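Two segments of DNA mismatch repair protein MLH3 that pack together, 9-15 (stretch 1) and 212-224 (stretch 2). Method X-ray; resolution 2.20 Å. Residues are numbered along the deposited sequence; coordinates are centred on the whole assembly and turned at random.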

# COMPACT_ATOMS: atom_id res chain seq x y z
N ILE B 9 21.67 3.53 -5.81
CA ILE B 9 20.29 3.69 -6.30
C ILE B 9 19.36 2.55 -5.82
O ILE B 9 18.23 2.84 -5.42
CB ILE B 9 20.26 3.91 -7.85
CG1 ILE B 9 20.95 5.25 -8.24
CG2 ILE B 9 18.83 3.84 -8.43
CD1 ILE B 9 21.39 5.42 -9.73
N SER B 10 19.85 1.28 -5.83
CA SER B 10 19.07 0.10 -5.41
C SER B 10 18.50 0.19 -3.98
O SER B 10 17.34 -0.17 -3.77
CB SER B 10 19.87 -1.19 -5.61
OG SER B 10 21.10 -1.19 -4.90
N ARG B 11 19.32 0.69 -3.02
CA ARG B 11 18.93 0.85 -1.60
C ARG B 11 17.88 1.96 -1.39
O ARG B 11 16.89 1.73 -0.69
CB ARG B 11 20.17 1.04 -0.69
CG ARG B 11 19.87 0.90 0.81
CD ARG B 11 21.10 0.65 1.66
NE ARG B 11 20.81 0.72 3.09
CZ ARG B 11 20.49 -0.33 3.86
NH1 ARG B 11 20.25 -0.17 5.15
NH2 ARG B 11 20.42 -1.55 3.33
N SER B 12 18.11 3.15 -2.00
CA SER B 12 17.23 4.33 -1.90
C SER B 12 15.81 4.12 -2.50
O SER B 12 14.87 4.79 -2.05
CB SER B 12 17.90 5.57 -2.49
OG SER B 12 18.44 5.34 -3.78
N VAL B 13 15.65 3.18 -3.48
CA VAL B 13 14.38 2.83 -4.14
C VAL B 13 13.32 2.43 -3.09
O VAL B 13 12.41 3.22 -2.84
CB VAL B 13 14.56 1.78 -5.28
CG1 VAL B 13 13.23 1.11 -5.67
CG2 VAL B 13 15.20 2.42 -6.51
N LEU B 14 13.49 1.26 -2.42
CA LEU B 14 12.61 0.71 -1.38
C LEU B 14 12.39 1.65 -0.20
O LEU B 14 11.32 1.60 0.42
CB LEU B 14 13.16 -0.62 -0.85
CG LEU B 14 12.33 -1.89 -1.07
CD1 LEU B 14 12.80 -2.99 -0.15
CD2 LEU B 14 10.85 -1.67 -0.84
N ALA B 15 13.39 2.49 0.13
CA ALA B 15 13.34 3.46 1.23
C ALA B 15 12.25 4.51 1.02
O ALA B 15 11.66 4.98 2.00
CB ALA B 15 14.69 4.14 1.39
N LEU B 212 6.89 -5.65 8.12
CA LEU B 212 7.52 -6.54 7.14
C LEU B 212 8.32 -5.77 6.08
O LEU B 212 9.47 -6.13 5.85
CB LEU B 212 6.49 -7.48 6.48
CG LEU B 212 6.11 -8.73 7.26
CD1 LEU B 212 4.90 -9.39 6.65
CD2 LEU B 212 7.25 -9.73 7.32
N ILE B 213 7.74 -4.73 5.46
CA ILE B 213 8.44 -3.93 4.44
C ILE B 213 9.56 -3.08 5.06
O ILE B 213 10.62 -2.95 4.45
CB ILE B 213 7.45 -3.12 3.54
CG1 ILE B 213 6.39 -4.04 2.88
CG2 ILE B 213 8.18 -2.26 2.47
CD1 ILE B 213 6.91 -5.25 1.97
N SER B 214 9.36 -2.55 6.27
CA SER B 214 10.36 -1.76 7.01
C SER B 214 11.63 -2.60 7.23
O SER B 214 12.74 -2.11 6.97
CB SER B 214 9.80 -1.31 8.35
OG SER B 214 10.76 -0.60 9.12
N LYS B 215 11.45 -3.85 7.69
CA LYS B 215 12.53 -4.80 7.94
C LYS B 215 13.18 -5.21 6.61
O LYS B 215 14.40 -5.26 6.54
CB LYS B 215 12.02 -6.03 8.69
CG LYS B 215 11.69 -5.79 10.16
CD LYS B 215 11.06 -7.03 10.79
CE LYS B 215 10.90 -6.91 12.28
NZ LYS B 215 9.94 -7.91 12.81
N LEU B 216 12.37 -5.46 5.54
CA LEU B 216 12.87 -5.82 4.22
C LEU B 216 13.80 -4.76 3.64
O LEU B 216 14.87 -5.10 3.15
CB LEU B 216 11.73 -6.14 3.23
CG LEU B 216 12.19 -6.72 1.86
CD1 LEU B 216 12.84 -8.11 2.00
CD2 LEU B 216 11.05 -6.74 0.84
N SER B 217 13.42 -3.49 3.76
CA SER B 217 14.24 -2.37 3.28
C SER B 217 15.58 -2.23 4.01
O SER B 217 16.44 -1.48 3.56
CB SER B 217 13.44 -1.06 3.35
OG SER B 217 13.31 -0.61 4.69
N ARG B 218 15.75 -2.94 5.15
CA ARG B 218 16.98 -2.89 5.95
C ARG B 218 17.92 -4.05 5.64
O ARG B 218 19.05 -4.08 6.13
CB ARG B 218 16.69 -2.78 7.46
CG ARG B 218 16.23 -1.37 7.88
CD ARG B 218 16.21 -1.13 9.39
NE ARG B 218 15.55 -2.20 10.16
CZ ARG B 218 14.24 -2.26 10.41
NH1 ARG B 218 13.42 -1.32 9.94
NH2 ARG B 218 13.74 -3.26 11.12
N CYS B 219 17.44 -5.00 4.79
CA CYS B 219 18.16 -6.18 4.32
C CYS B 219 19.24 -5.82 3.34
O CYS B 219 19.14 -4.80 2.66
CB CYS B 219 17.19 -7.20 3.72
SG CYS B 219 16.15 -8.05 4.93
N HIS B 220 20.28 -6.67 3.25
CA HIS B 220 21.39 -6.48 2.32
C HIS B 220 20.91 -6.75 0.91
O HIS B 220 21.24 -5.99 0.02
CB HIS B 220 22.59 -7.37 2.70
CG HIS B 220 23.77 -7.16 1.80
ND1 HIS B 220 24.50 -6.00 1.84
CD2 HIS B 220 24.27 -7.96 0.83
CE1 HIS B 220 25.43 -6.13 0.91
NE2 HIS B 220 25.33 -7.29 0.27
N ASN B 221 20.08 -7.79 0.71
CA ASN B 221 19.50 -8.08 -0.60
C ASN B 221 17.97 -8.25 -0.50
O ASN B 221 17.49 -9.37 -0.42
CB ASN B 221 20.20 -9.29 -1.25
CG ASN B 221 19.68 -9.74 -2.61
OD1 ASN B 221 19.91 -10.87 -3.02
ND2 ASN B 221 18.99 -8.87 -3.35
N PRO B 222 17.18 -7.16 -0.53
CA PRO B 222 15.72 -7.33 -0.42
C PRO B 222 14.99 -7.79 -1.68
O PRO B 222 13.77 -7.98 -1.63
CB PRO B 222 15.23 -5.93 0.00
CG PRO B 222 16.26 -4.99 -0.47
CD PRO B 222 17.57 -5.73 -0.60
N PHE B 223 15.72 -7.98 -2.80
CA PHE B 223 15.14 -8.25 -4.11
C PHE B 223 14.91 -9.71 -4.46
O PHE B 223 14.29 -10.00 -5.49
CB PHE B 223 15.96 -7.55 -5.18
CG PHE B 223 16.10 -6.08 -4.85
CD1 PHE B 223 14.99 -5.25 -4.80
CD2 PHE B 223 17.34 -5.54 -4.52
CE1 PHE B 223 15.11 -3.90 -4.46
CE2 PHE B 223 17.47 -4.19 -4.21
CZ PHE B 223 16.35 -3.38 -4.17
N GLU B 224 15.32 -10.63 -3.58
CA GLU B 224 15.06 -12.05 -3.80
C GLU B 224 14.81 -12.79 -2.51
O GLU B 224 15.17 -12.28 -1.46
CB GLU B 224 16.15 -12.74 -4.67
CG GLU B 224 17.56 -12.75 -4.13
CD GLU B 224 18.63 -13.08 -5.16
OE1 GLU B 224 18.67 -12.42 -6.22
OE2 GLU B 224 19.45 -13.99 -4.88

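No hydrogen bond joins these two stretches, although polar residues and backbone carbonyls line much of the contact. Packing holds them together, and it centres on one side chain, L14. The touching residues lie at least 199 positions apart in the chain, and the contact buries 409 Å² in total.

L14 lies in stretch 1, with its CA-to-CB bond directed toward stretch 2. It is buried, and 107 Å² of it is covered by the other stretch. L14 CD1 lies 3.8 Å from S217 CA, 3.8 Å from P222 CB and 4.3 Å from L216 CD2. L14 CD2 lies 4.3 Å from I213 CG2. A branched, apolar side chain suits this site, because its two methyls reach different neighbours. Its chi1 of -116° falls between the usual wells.

S217 is small, and L14 CD1 packs against S217 CA and S217 CB, at 3.8 and 4.0 Å, while S217 OG lies farther from L14 CD1. Its hydroxyl is satisfied within its own stretch: S217 OG donates to S214 O at 2.8 Å. The chain turns here, in a type I beta turn from L216 to C219. A second, from N221 to E224, includes P222 and F223.

F223 starts sideways, but its ring extends to stretch 1. F223 CZ is 3.4 Å from S10 O, which lies at the ring edge, near its plane. The aromatic edge carries a slight positive charge, so a carbonyl oxygen is a reasonable neighbour. S10 CB also approaches F223 CE2, at 4.1 Å.

R11 also starts sideways, and its long side chain brings the guanidinium near three carbonyls. R11 NH2 is 3.6 Å from C219 O, 4.0 Å from R218 O and 4.0 Å from S217 O. S217 O lies over one face of the group; the other two lie at its edge. The charge may favour these oxygens, but R11 is exposed and poorly ordered.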